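Side-chain contacts in phosphate transporter (Thermotoga maritima MSB8, PDB 6L85), which probably imports inorganic phosphate across the cell membrane by coupling its uptake to sodium, as a bacterial relative of the human SLC20 carriers: residues L189-K192 / K196-L199; V54-H59 / H254-V259; I179-F184 / V326-A331; T106-V111 / L137-S142; F12-S17 / A260-P265. All blocks are in the same frame, centred on the assembly; numbering follows the deposited sequence.

How the interactions relate
Four of the five contacts are buried in the helical core, while interaction 1, the tight turn between helices 167-194 and 199-224, lies at the surface and meets detergent. It rests on a backbone bond, helped by a weak lysine bond. Interaction 2 is a close glycine-alanine backbone approach bridged by water, interactions 3 and 5 are apolar packing between helices, and interaction 4 joins an oblique aromatic pair to ion binding. Interactions 1 and 3 share helix 167-194, and interaction 1 touches interaction 2 where L189 O meets F56 CE1. Interactions 2 and 4 share one sodium, and N261 of interaction 5 is probably hydrogen-bonded to both threonines of interaction 4. D327 in interaction 3 holds a separate sodium.

Interaction 1: L189-K192 / K196-L199; sequences LFVK and KQPL. With LMT (dodecyl-beta-D-maltoside), chain N.
V191 and Q197 close a tight interhelical turn at the membrane protein's surface, joining the consecutive helices 167-194 and 199-224. Backbone bonding comes first: Q197 N donates to V191 O at 3.2 Å and nearly straight, 162° at the hydrogen, while K196, with positive phi, ends the helical run and brings its CA within 3.2 Å of K192 O in a CA-H...O contact. Apolar contact follows, V191 CG1 lying 3.8 Å from Q197 CB where the two side chains pass at a slant. The K192 chain leaves anti to its own nitrogen (chi1 179°), bends at chi2, which lays CD alongside L199 CD1, and bends again at chi4, which leaves NZ 3.3 Å from Q197 O in a weak hydrogen bond. P198 stands at the N-cap position of the next helix, and its carbonyl oxygen accepts from S202 OG. Detergent supplies the last contact: maltoside O3' donates to Q197 OE1 at 3.1 Å.

Interaction 2: V54-H59 / H254-V259; sequences VMFGSH and HGANDV. With NA (sodium ion), chain R.
G57 and A256 bring their backbones unusually close, CA to CA 4.2 Å, and the glycine makes this possible. A CB at G57 would run into V259 CG1, which already sits 3.5 Å from G57 CA. On the same residue the CA hydrogen points at A256 O, 3.4 Å from G57 CA with an angle of 161° at the hydrogen, a well-aligned CA-H...O contact. Beside it the CB of F56 rests on the A256 methyl at 3.6 Å, and that methyl lies at the edge of the phenyl ring; H59 CD2 stands over one ring face. Two breaks meet here: the one between helices 38-56 and 58-66, and the one where helix 231-258 gives way to helix 260-275. Such interrupted helices expose backbone carbonyls, and water takes them up. One water donates to both F56 O and A256 O. A second lies between the segments, 2.6 Å from A256 O and 2.9 Å from G57 O, though it has more acceptors around it than protons to give. On another side of this helix end, N257 OD1 and D258 OD1 each bind a sodium ion at 2.3 Å. The N257 side chain leaves away from 54-59, and CG anti to the backbone nitrogen (chi1 -160°) brings OD1 to the ion, whose shell is completed by T107, the carbonyl of I344 and a water that also donates to N257 O.

Interaction 3: I179-F184 / V326-A331; sequences ISLAIF and VDFSTA. With NA (sodium ion), chain S.
F328 reaches across from helix 320-339 to L181 and A182 of helix 167-194, and its ring makes every direct contact between 179-184 and 326-331. With CG anti to the backbone nitrogen (chi1 -174°), the phenyl group extends straight from its helix and spans the gap between the backbones, where A182 CA and F328 CA stand 7.5 Å apart. The far end of the ring does the touching. L181 CD2 lies 3.7 Å from F328 CZ, the two side chains crossing at about a right angle, and the leucine approaches the ring at a slant. The alanine takes the neighbouring ring corner: A182 CB is 4.0 Å from F328 CE2, and A182 N comes in at the ring edge, near its plane. F178 adds an edge-to-face partner to the same phenyl, and M153 of helix 129-162 also packs on it. An alanine in place of F328 would probably open a gap between the two helices and leave L181 and A182 without their partner.

One residue back, D327 takes no part in this packing and binds a sodium ion through OD2 at 2.2 Å, together with T29, Q243 and S247. Neighbouring residues of the helix thus do different jobs: F328 meets helix 167-194 through apolar contact and D327 holds the cation, so the contact itself contributes no charge and no polar bond.

Interaction 4: T106-V111 / L137-S142; sequences TTHSIV and LSWVVS. With NA (sodium ion), chain R; PO4 (phosphate ion), chain P.
H108 and W139 bring their rings together between helices 106-121 and 129-162, whose short segments run nearly antiparallel, at 170°, with axes 12.5 Å apart. The indole of W139 spans much of this distance. Both residues put CG anti to the carbonyl carbon (chi1 near -70° in each), and the two side chains slide past each other in opposite directions. H108 CD2 then sits over the centre of one indole face, 3.3 Å above it, and H108 NE2 lies 3.2 Å from W139 CD2. The planes are inclined by 33°, an oblique pairing. V111 and W139 extend toward one another from their two helices: V111 CB lies at the ring edge, in plane, and V111 CG1 is 3.7 Å from W139 CH2. W139 NE1 donates to the carbonyl of P343, which helps fix the turn of the indole. A leucine at W139 would probably uncover the H108 face and leave P343 O without its donor.

At the start of helix 106-121, T106 and T107 bind a phosphate ion by backbone N and hydroxyl alike. The T107 hydroxyl, anti to its carbonyl carbon, donates to phosphate O2 at 2.6 Å while also binding sodium at 2.5 Å. Cation and anion thus share one side-chain oxygen, so their binding is probably coupled, consistent with sodium-dependent phosphate uptake.

Interaction 5: F12-S17 / A260-P265; sequences FIMAFS and ANAAGP
M14 and A15 of helix 2-32 lie against N261 and A262 of helix 260-275, and small side chains let the backbones come near: A15 CA and A262 CA are 5.4 Å apart. The A262 methyl is the central point, reaching A15 N at 3.8 Å and A15 CB at 3.9 Å. M14 flanks it. Its CG, anti to the backbone nitrogen (chi1 177°), touches the same methyl at 3.9 Å, and the bend at chi2 turns the rest of the chain across N261, where CE stands 4.1 Å from N261 CB and also lies near the N261 carbonyl oxygen. This is a close antiparallel helix pair, the short segments 8.5 Å apart at their axes and 168° in direction, with the methyls of A15 and A262 at the closest approach of the two backbones. Around it, L87 and S91 of helix 76-99 and I110 of helix 106-121 pack against M14, so the methionine is held between three helices. P265, whose nitrogen carries no hydrogen, leaves helix 260-275 kinked just after the contact.

Beyond the apolar layer, the N261 side chain is anti to its carbonyl carbon and sends ND2 to the T106 and T107 hydroxyls. Those threonines bind phosphate, T107 also sodium, which makes N261 a second-shell residue of the ion site.

Interaction 1: L189-K192 / K196-L199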
# COMPACT_ATOMS: atom_id res chain seq x y z
N LEU B 189 -11.50 -6.64 -3.21
CA LEU B 189 -11.05 -7.96 -3.64
C LEU B 189 -9.91 -8.49 -2.77
O LEU B 189 -9.84 -9.68 -2.47
CB LEU B 189 -10.63 -7.92 -5.10
CG LEU B 189 -11.81 -7.72 -6.05
CD1 LEU B 189 -11.33 -7.47 -7.47
CD2 LEU B 189 -12.70 -8.97 -5.99
N PHE B 190 -8.98 -7.62 -2.36
CA PHE B 190 -7.90 -8.08 -1.50
C PHE B 190 -8.44 -8.58 -0.17
O PHE B 190 -8.04 -9.65 0.32
CB PHE B 190 -6.89 -6.95 -1.29
CG PHE B 190 -5.81 -7.28 -0.30
CD1 PHE B 190 -4.88 -8.26 -0.58
CD2 PHE B 190 -5.71 -6.57 0.89
CE1 PHE B 190 -3.86 -8.56 0.33
CE2 PHE B 190 -4.68 -6.85 1.80
CZ PHE B 190 -3.76 -7.84 1.51
N VAL B 191 -9.36 -7.84 0.41
CA VAL B 191 -9.89 -8.21 1.72
C VAL B 191 -10.76 -9.46 1.61
O VAL B 191 -10.72 -10.34 2.48
CB VAL B 191 -10.66 -7.02 2.32
CG1 VAL B 191 -11.43 -7.47 3.57
CG2 VAL B 191 -9.67 -5.86 2.64
N LYS B 192 -11.53 -9.57 0.52
CA LYS B 192 -12.43 -10.71 0.36
C LYS B 192 -11.66 -11.98 -0.02
O LYS B 192 -11.69 -12.97 0.70
CB LYS B 192 -13.50 -10.37 -0.68
CG LYS B 192 -14.49 -11.51 -0.94
CD LYS B 192 -15.48 -11.63 0.20
CE LYS B 192 -16.22 -12.97 0.18
NZ LYS B 192 -15.58 -13.95 1.10
N LYS B 196 -9.60 -13.45 3.06
CA LYS B 196 -10.69 -14.36 3.36
C LYS B 196 -11.60 -13.83 4.47
O LYS B 196 -11.98 -14.57 5.39
CB LYS B 196 -10.15 -15.76 3.69
CG LYS B 196 -9.78 -16.57 2.43
CD LYS B 196 -8.33 -17.03 2.44
CE LYS B 196 -8.18 -18.32 3.24
NZ LYS B 196 -6.89 -19.03 2.99
N GLN B 197 -11.96 -12.54 4.38
CA GLN B 197 -12.87 -11.90 5.32
C GLN B 197 -14.29 -11.86 4.76
O GLN B 197 -14.49 -11.99 3.54
CB GLN B 197 -12.40 -10.48 5.64
CG GLN B 197 -11.01 -10.38 6.27
CD GLN B 197 -10.95 -10.98 7.68
OE1 GLN B 197 -11.30 -10.32 8.67
NE2 GLN B 197 -10.52 -12.23 7.77
N PRO B 198 -15.31 -11.69 5.60
CA PRO B 198 -16.69 -11.68 5.09
C PRO B 198 -16.94 -10.56 4.08
O PRO B 198 -16.26 -9.53 4.07
CB PRO B 198 -17.54 -11.47 6.35
CG PRO B 198 -16.64 -11.84 7.50
CD PRO B 198 -15.27 -11.47 7.06
N LEU B 199 -17.97 -10.77 3.26
CA LEU B 199 -18.30 -9.83 2.19
C LEU B 199 -18.62 -8.43 2.73
O LEU B 199 -18.19 -7.43 2.15
CB LEU B 199 -19.47 -10.37 1.38
CG LEU B 199 -19.85 -9.46 0.23
CD1 LEU B 199 -18.79 -9.53 -0.87
CD2 LEU B 199 -21.23 -9.82 -0.31
C1' LMT N . -7.62 -9.76 9.97
C2' LMT N . -8.61 -9.20 10.97
C3' LMT N . -9.02 -10.24 12.00
C4' LMT N . -7.93 -11.25 12.23
C5' LMT N . -7.45 -11.87 10.92
C6' LMT N . -8.02 -13.26 10.79
O1' LMT N . -7.84 -9.13 8.69
O2' LMT N . -8.04 -8.09 11.64
O3' LMT N . -10.21 -10.88 11.57
O5' LMT N . -7.86 -11.12 9.79
O6' LMT N . -7.09 -14.19 11.29
C1 LMT N . -6.91 -8.08 8.32
C2 LMT N . -7.46 -6.72 8.80
C3 LMT N . -7.81 -5.89 7.55
C4 LMT N . -6.50 -5.35 6.96
C5 LMT N . -6.92 -4.48 5.77
C6 LMT N . -5.70 -4.24 4.87
C7 LMT N . -5.98 -2.97 4.02
C8 LMT N . -5.10 -3.08 2.73
C9 LMT N . -3.88 -2.14 2.82
C10 LMT N . -3.05 -2.25 1.52
C11 LMT N . -3.55 -1.18 0.55
C12 LMT N . -2.39 -0.53 -0.21

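Interaction 2: V54-H59 / H254-V259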
# COMPACT_ATOMS: atom_id res chain seq x y z
N VAL B 54 2.16 -9.96 -4.98
CA VAL B 54 2.13 -10.43 -3.60
C VAL B 54 0.73 -10.31 -3.00
O VAL B 54 0.32 -11.15 -2.19
CB VAL B 54 3.18 -9.65 -2.77
CG1 VAL B 54 2.80 -9.66 -1.29
CG2 VAL B 54 4.57 -10.23 -2.98
N MET B 55 -0.01 -9.26 -3.33
CA MET B 55 -1.32 -9.10 -2.70
C MET B 55 -2.39 -9.97 -3.36
O MET B 55 -3.38 -10.32 -2.70
CB MET B 55 -1.74 -7.62 -2.73
CG MET B 55 -0.89 -6.69 -1.81
SD MET B 55 -1.46 -4.98 -1.84
CE MET B 55 -3.16 -5.13 -1.27
N PHE B 56 -2.24 -10.32 -4.64
CA PHE B 56 -3.33 -10.99 -5.35
C PHE B 56 -2.90 -12.09 -6.30
O PHE B 56 -3.76 -12.67 -6.95
CB PHE B 56 -4.17 -9.95 -6.13
CG PHE B 56 -5.65 -10.21 -6.09
CD1 PHE B 56 -6.34 -10.23 -4.88
CD2 PHE B 56 -6.36 -10.44 -7.27
CE1 PHE B 56 -7.72 -10.51 -4.84
CE2 PHE B 56 -7.75 -10.72 -7.24
CZ PHE B 56 -8.43 -10.76 -6.02
N GLY B 57 -1.61 -12.44 -6.37
CA GLY B 57 -1.10 -13.38 -7.35
C GLY B 57 -1.33 -14.86 -7.09
O GLY B 57 -1.12 -15.67 -8.00
N SER B 58 -1.76 -15.26 -5.88
CA SER B 58 -1.85 -16.69 -5.61
C SER B 58 -3.04 -17.35 -6.32
O SER B 58 -2.99 -18.54 -6.64
CB SER B 58 -1.92 -16.96 -4.10
OG SER B 58 -3.12 -16.40 -3.56
N HIS B 59 -4.09 -16.58 -6.61
CA HIS B 59 -5.34 -17.14 -7.11
C HIS B 59 -5.20 -17.71 -8.52
O HIS B 59 -5.63 -18.84 -8.78
CB HIS B 59 -6.42 -16.07 -7.04
CG HIS B 59 -6.49 -15.40 -5.70
ND1 HIS B 59 -6.96 -16.05 -4.57
CD2 HIS B 59 -6.09 -14.17 -5.30
CE1 HIS B 59 -6.87 -15.24 -3.53
NE2 HIS B 59 -6.35 -14.09 -3.95
N HIS B 254 -1.62 -6.38 -13.45
CA HIS B 254 -0.75 -7.24 -14.25
C HIS B 254 0.05 -8.18 -13.36
O HIS B 254 0.15 -9.38 -13.65
CB HIS B 254 0.19 -6.40 -15.12
CG HIS B 254 1.15 -7.24 -15.87
ND1 HIS B 254 2.40 -7.54 -15.39
CD2 HIS B 254 1.01 -7.93 -17.03
CE1 HIS B 254 3.01 -8.37 -16.23
NE2 HIS B 254 2.18 -8.63 -17.23
N GLY B 255 0.67 -7.65 -12.30
CA GLY B 255 1.34 -8.51 -11.33
C GLY B 255 0.40 -9.56 -10.76
O GLY B 255 0.76 -10.73 -10.67
N ALA B 256 -0.84 -9.15 -10.46
CA ALA B 256 -1.81 -10.06 -9.87
C ALA B 256 -2.17 -11.22 -10.81
O ALA B 256 -2.21 -12.39 -10.39
CB ALA B 256 -3.06 -9.27 -9.47
N ASN B 257 -2.38 -10.94 -12.10
CA ASN B 257 -2.78 -12.00 -13.01
C ASN B 257 -1.59 -12.81 -13.53
O ASN B 257 -1.71 -14.02 -13.71
CB ASN B 257 -3.58 -11.44 -14.21
CG ASN B 257 -4.42 -12.53 -14.92
OD1 ASN B 257 -3.97 -13.13 -15.88
ND2 ASN B 257 -5.60 -12.81 -14.39
N ASP B 258 -0.44 -12.17 -13.75
CA ASP B 258 0.63 -12.81 -14.48
C ASP B 258 1.76 -13.37 -13.61
O ASP B 258 2.59 -14.11 -14.15
CB ASP B 258 1.25 -11.83 -15.49
CG ASP B 258 0.47 -11.73 -16.79
OD1 ASP B 258 -0.74 -12.02 -16.83
OD2 ASP B 258 1.07 -11.31 -17.78
N VAL B 259 1.84 -13.03 -12.31
CA VAL B 259 2.92 -13.68 -11.55
C VAL B 259 2.74 -15.19 -11.62
O VAL B 259 3.72 -15.93 -11.67
CB VAL B 259 3.02 -13.17 -10.09
CG1 VAL B 259 1.84 -13.64 -9.22
CG2 VAL B 259 4.39 -13.60 -9.47
NA NA R . -2.23 -13.68 -17.26
O HOH W 1 -4.15 -14.12 -9.12
O HOH W 2 -0.87 -14.62 -10.64
O HOH W 3 -1.75 -15.53 -16.05

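Interaction 3: I179-F184 / V326-A331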
# COMPACT_ATOMS: atom_id res chain seq x y z
N ILE B 179 -10.82 7.08 -9.90
CA ILE B 179 -9.71 6.66 -9.03
C ILE B 179 -10.25 5.92 -7.80
O ILE B 179 -9.72 4.87 -7.41
CB ILE B 179 -8.85 7.87 -8.63
CG1 ILE B 179 -8.37 8.61 -9.87
CG2 ILE B 179 -7.63 7.44 -7.82
CD1 ILE B 179 -7.51 7.75 -10.73
N SER B 180 -11.33 6.45 -7.21
CA SER B 180 -11.97 5.83 -6.06
C SER B 180 -12.58 4.48 -6.39
O SER B 180 -12.57 3.56 -5.57
CB SER B 180 -13.05 6.76 -5.50
OG SER B 180 -12.42 7.94 -5.07
N LEU B 181 -13.18 4.35 -7.57
CA LEU B 181 -13.69 3.05 -7.99
C LEU B 181 -12.56 2.02 -8.11
O LEU B 181 -12.71 0.85 -7.72
CB LEU B 181 -14.42 3.20 -9.32
CG LEU B 181 -15.33 2.09 -9.78
CD1 LEU B 181 -16.36 1.82 -8.69
CD2 LEU B 181 -15.99 2.49 -11.10
N ALA B 182 -11.42 2.44 -8.66
CA ALA B 182 -10.28 1.54 -8.79
C ALA B 182 -9.81 1.05 -7.41
O ALA B 182 -9.59 -0.16 -7.20
CB ALA B 182 -9.14 2.27 -9.52
N ILE B 183 -9.66 1.99 -6.47
CA ILE B 183 -9.25 1.65 -5.10
C ILE B 183 -10.28 0.74 -4.43
O ILE B 183 -9.91 -0.24 -3.75
CB ILE B 183 -9.03 2.96 -4.32
CG1 ILE B 183 -7.62 3.47 -4.57
CG2 ILE B 183 -9.25 2.76 -2.85
CD1 ILE B 183 -6.58 2.57 -3.91
N PHE B 184 -11.57 1.04 -4.59
CA PHE B 184 -12.61 0.17 -4.03
C PHE B 184 -12.46 -1.25 -4.55
O PHE B 184 -12.59 -2.21 -3.79
CB PHE B 184 -14.02 0.68 -4.36
CG PHE B 184 -15.09 -0.34 -4.05
CD1 PHE B 184 -15.66 -0.39 -2.80
CD2 PHE B 184 -15.51 -1.26 -5.00
CE1 PHE B 184 -16.64 -1.32 -2.49
CE2 PHE B 184 -16.46 -2.20 -4.70
CZ PHE B 184 -17.04 -2.23 -3.44
N VAL B 326 -8.45 3.61 -21.24
CA VAL B 326 -7.88 2.33 -21.66
C VAL B 326 -7.28 1.61 -20.47
O VAL B 326 -7.48 0.40 -20.27
CB VAL B 326 -6.83 2.56 -22.76
CG1 VAL B 326 -5.89 1.35 -22.92
CG2 VAL B 326 -7.51 2.91 -24.07
N ASP B 327 -6.50 2.34 -19.66
CA ASP B 327 -5.89 1.75 -18.48
C ASP B 327 -6.94 1.29 -17.48
O ASP B 327 -6.86 0.16 -16.97
CB ASP B 327 -4.97 2.75 -17.81
CG ASP B 327 -3.73 3.05 -18.62
OD1 ASP B 327 -3.37 2.23 -19.50
OD2 ASP B 327 -3.10 4.09 -18.35
N PHE B 328 -7.89 2.17 -17.15
CA PHE B 328 -8.91 1.77 -16.19
C PHE B 328 -9.61 0.49 -16.63
O PHE B 328 -9.76 -0.45 -15.83
CB PHE B 328 -9.94 2.89 -16.00
CG PHE B 328 -10.94 2.58 -14.90
CD1 PHE B 328 -12.05 1.78 -15.16
CD2 PHE B 328 -10.73 3.04 -13.61
CE1 PHE B 328 -12.96 1.48 -14.14
CE2 PHE B 328 -11.62 2.75 -12.60
CZ PHE B 328 -12.74 1.96 -12.86
N SER B 329 -10.03 0.43 -17.90
CA SER B 329 -10.78 -0.73 -18.37
C SER B 329 -9.92 -1.98 -18.39
O SER B 329 -10.39 -3.08 -18.07
CB SER B 329 -11.35 -0.47 -19.77
OG SER B 329 -12.06 0.76 -19.77
N THR B 330 -8.65 -1.84 -18.80
CA THR B 330 -7.74 -2.98 -18.80
C THR B 330 -7.56 -3.53 -17.39
O THR B 330 -7.69 -4.74 -17.17
CB THR B 330 -6.39 -2.54 -19.35
OG1 THR B 330 -6.57 -2.13 -20.70
CG2 THR B 330 -5.39 -3.70 -19.27
N ALA B 331 -7.27 -2.65 -16.44
CA ALA B 331 -6.98 -3.08 -15.08
C ALA B 331 -8.19 -3.71 -14.44
O ALA B 331 -8.07 -4.74 -13.76
CB ALA B 331 -6.48 -1.90 -14.25
NA NA S . -1.61 5.71 -18.14

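Interaction 4: T106-V111 / L137-S142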
# COMPACT_ATOMS: atom_id res chain seq x y z
N THR B 106 2.51 -13.84 -22.54
CA THR B 106 3.26 -14.78 -21.70
C THR B 106 2.33 -15.81 -21.08
O THR B 106 2.77 -16.91 -20.74
CB THR B 106 4.05 -14.02 -20.60
OG1 THR B 106 3.14 -13.51 -19.60
CG2 THR B 106 4.84 -12.82 -21.19
N THR B 107 1.06 -15.45 -20.88
CA THR B 107 0.08 -16.41 -20.37
C THR B 107 -0.21 -17.50 -21.40
O THR B 107 -0.19 -18.70 -21.08
CB THR B 107 -1.20 -15.67 -19.98
OG1 THR B 107 -0.89 -14.55 -19.12
CG2 THR B 107 -2.21 -16.59 -19.29
N HIS B 108 -0.49 -17.11 -22.65
CA HIS B 108 -0.68 -18.10 -23.71
C HIS B 108 0.55 -18.98 -23.82
O HIS B 108 0.44 -20.21 -23.97
CB HIS B 108 -0.97 -17.42 -25.05
CG HIS B 108 -2.31 -16.76 -25.10
ND1 HIS B 108 -2.86 -16.25 -26.25
CD2 HIS B 108 -3.22 -16.52 -24.12
CE1 HIS B 108 -4.05 -15.73 -25.98
NE2 HIS B 108 -4.28 -15.87 -24.69
N SER B 109 1.74 -18.37 -23.67
CA SER B 109 2.99 -19.11 -23.78
C SER B 109 3.11 -20.16 -22.69
O SER B 109 3.45 -21.32 -22.97
CB SER B 109 4.17 -18.14 -23.73
OG SER B 109 3.93 -17.06 -24.61
N ILE B 110 2.84 -19.79 -21.43
CA ILE B 110 3.09 -20.77 -20.37
C ILE B 110 2.01 -21.85 -20.38
O ILE B 110 2.30 -23.03 -20.09
CB ILE B 110 3.25 -20.10 -18.98
CG1 ILE B 110 3.79 -21.11 -17.96
CG2 ILE B 110 1.96 -19.53 -18.45
CD1 ILE B 110 5.25 -21.51 -18.20
N VAL B 111 0.77 -21.50 -20.73
CA VAL B 111 -0.29 -22.52 -20.81
C VAL B 111 0.02 -23.50 -21.94
O VAL B 111 -0.13 -24.72 -21.77
CB VAL B 111 -1.67 -21.86 -20.98
CG1 VAL B 111 -2.74 -22.91 -21.37
CG2 VAL B 111 -2.07 -21.14 -19.70
N LEU B 137 -12.04 -19.92 -23.43
CA LEU B 137 -13.19 -19.03 -23.51
C LEU B 137 -12.85 -17.65 -22.94
O LEU B 137 -13.25 -16.62 -23.51
CB LEU B 137 -14.37 -19.63 -22.76
CG LEU B 137 -15.62 -18.75 -22.74
CD1 LEU B 137 -16.05 -18.38 -24.17
CD2 LEU B 137 -16.77 -19.43 -22.00
N SER B 138 -12.14 -17.61 -21.81
CA SER B 138 -11.78 -16.32 -21.23
C SER B 138 -10.79 -15.60 -22.12
O SER B 138 -10.79 -14.37 -22.16
CB SER B 138 -11.22 -16.51 -19.82
OG SER B 138 -9.91 -17.05 -19.89
N TRP B 139 -9.96 -16.34 -22.86
CA TRP B 139 -9.02 -15.71 -23.77
C TRP B 139 -9.75 -15.00 -24.90
O TRP B 139 -9.19 -14.07 -25.51
CB TRP B 139 -8.07 -16.74 -24.36
CG TRP B 139 -7.08 -17.28 -23.40
CD1 TRP B 139 -6.89 -16.88 -22.08
CD2 TRP B 139 -6.12 -18.29 -23.66
NE1 TRP B 139 -5.87 -17.62 -21.53
CE2 TRP B 139 -5.37 -18.48 -22.47
CE3 TRP B 139 -5.81 -19.07 -24.78
CZ2 TRP B 139 -4.35 -19.42 -22.37
CZ3 TRP B 139 -4.78 -19.99 -24.68
CH2 TRP B 139 -4.07 -20.16 -23.48
N VAL B 140 -10.95 -15.48 -25.23
CA VAL B 140 -11.76 -14.83 -26.26
C VAL B 140 -12.62 -13.72 -25.66
O VAL B 140 -12.77 -12.65 -26.26
CB VAL B 140 -12.62 -15.89 -26.98
CG1 VAL B 140 -13.70 -15.22 -27.77
CG2 VAL B 140 -11.76 -16.77 -27.90
N VAL B 141 -13.19 -13.94 -24.48
CA VAL B 141 -14.12 -12.98 -23.88
C VAL B 141 -13.39 -11.75 -23.30
O VAL B 141 -13.91 -10.63 -23.36
CB VAL B 141 -14.96 -13.71 -22.81
CG1 VAL B 141 -15.78 -12.73 -21.99
CG2 VAL B 141 -15.87 -14.73 -23.46
N SER B 142 -12.20 -11.95 -22.70
CA SER B 142 -11.53 -10.87 -21.97
C SER B 142 -11.24 -9.65 -22.83
O SER B 142 -11.57 -8.54 -22.40
CB SER B 142 -10.22 -11.38 -21.34
OG SER B 142 -10.48 -12.41 -20.41
NA NA R . -2.23 -13.68 -17.26
P PO4 P . 0.17 -11.55 -21.04
O1 PO4 P . -0.29 -10.74 -22.26
O2 PO4 P . -0.29 -12.99 -21.10
O3 PO4 P . -0.41 -10.89 -19.80
O4 PO4 P . 1.69 -11.60 -20.99
O HOH W 3 -1.75 -15.53 -16.05

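Interaction 5: F12-S17 / A260-P265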
# COMPACT_ATOMS: atom_id res chain seq x y z
N PHE B 12 12.88 -17.53 -12.18
CA PHE B 12 13.34 -16.15 -12.24
C PHE B 12 13.45 -15.68 -13.68
O PHE B 12 13.05 -14.56 -14.00
CB PHE B 12 14.69 -16.01 -11.54
CG PHE B 12 15.22 -14.62 -11.60
CD1 PHE B 12 14.85 -13.69 -10.64
CD2 PHE B 12 16.01 -14.22 -12.67
CE1 PHE B 12 15.30 -12.39 -10.73
CE2 PHE B 12 16.45 -12.93 -12.76
CZ PHE B 12 16.10 -12.01 -11.79
N ILE B 13 14.01 -16.52 -14.56
CA ILE B 13 14.15 -16.12 -15.96
C ILE B 13 12.77 -15.90 -16.60
O ILE B 13 12.55 -14.93 -17.33
CB ILE B 13 14.98 -17.18 -16.71
CG1 ILE B 13 16.42 -17.16 -16.19
CG2 ILE B 13 14.90 -16.96 -18.22
CD1 ILE B 13 17.31 -18.22 -16.84
N MET B 14 11.83 -16.80 -16.34
CA MET B 14 10.48 -16.62 -16.85
C MET B 14 9.87 -15.31 -16.35
O MET B 14 9.27 -14.55 -17.13
CB MET B 14 9.63 -17.81 -16.45
CG MET B 14 8.20 -17.70 -16.85
SD MET B 14 7.98 -17.93 -18.63
CE MET B 14 6.27 -17.47 -18.79
N ALA B 15 10.00 -15.03 -15.04
CA ALA B 15 9.43 -13.80 -14.47
C ALA B 15 10.07 -12.56 -15.08
O ALA B 15 9.38 -11.58 -15.41
CB ALA B 15 9.61 -13.83 -12.95
N PHE B 16 11.40 -12.59 -15.22
CA PHE B 16 12.13 -11.52 -15.89
C PHE B 16 11.58 -11.27 -17.29
O PHE B 16 11.36 -10.11 -17.69
CB PHE B 16 13.62 -11.90 -15.94
CG PHE B 16 14.51 -10.81 -16.45
CD1 PHE B 16 14.67 -10.61 -17.81
CD2 PHE B 16 15.18 -9.98 -15.57
CE1 PHE B 16 15.48 -9.60 -18.29
CE2 PHE B 16 16.00 -8.96 -16.04
CZ PHE B 16 16.14 -8.77 -17.41
N SER B 17 11.32 -12.35 -18.05
CA SER B 17 10.82 -12.20 -19.42
C SER B 17 9.41 -11.61 -19.44
O SER B 17 9.09 -10.80 -20.32
CB SER B 17 10.88 -13.56 -20.14
OG SER B 17 9.74 -14.37 -19.92
N ALA B 260 1.49 -15.66 -11.72
CA ALA B 260 1.20 -17.08 -11.93
C ALA B 260 2.00 -17.71 -13.07
O ALA B 260 2.36 -18.88 -12.97
CB ALA B 260 -0.30 -17.28 -12.22
N ASN B 261 2.30 -16.97 -14.14
CA ASN B 261 2.97 -17.62 -15.27
C ASN B 261 4.37 -18.10 -14.91
O ASN B 261 4.91 -18.98 -15.60
CB ASN B 261 3.02 -16.71 -16.49
CG ASN B 261 1.66 -16.18 -16.87
OD1 ASN B 261 0.61 -16.75 -16.51
ND2 ASN B 261 1.65 -15.09 -17.62
N ALA B 262 4.96 -17.53 -13.86
CA ALA B 262 6.22 -18.04 -13.33
C ALA B 262 6.05 -18.75 -12.00
O ALA B 262 6.73 -19.75 -11.76
CB ALA B 262 7.23 -16.90 -13.17
N ALA B 263 5.12 -18.29 -11.16
CA ALA B 263 4.98 -18.82 -9.80
C ALA B 263 4.22 -20.15 -9.76
O ALA B 263 4.47 -20.96 -8.86
CB ALA B 263 4.30 -17.79 -8.89
N GLY B 264 3.26 -20.36 -10.67
CA GLY B 264 2.57 -21.63 -10.76
C GLY B 264 3.50 -22.80 -11.01
O GLY B 264 3.54 -23.76 -10.24
N PRO B 265 4.30 -22.74 -12.08
CA PRO B 265 5.24 -23.86 -12.32
C PRO B 265 6.22 -24.06 -11.19
O PRO B 265 6.46 -25.20 -10.77
CB PRO B 265 5.93 -23.46 -13.64
CG PRO B 265 4.90 -22.60 -14.35
CD PRO B 265 4.28 -21.79 -13.22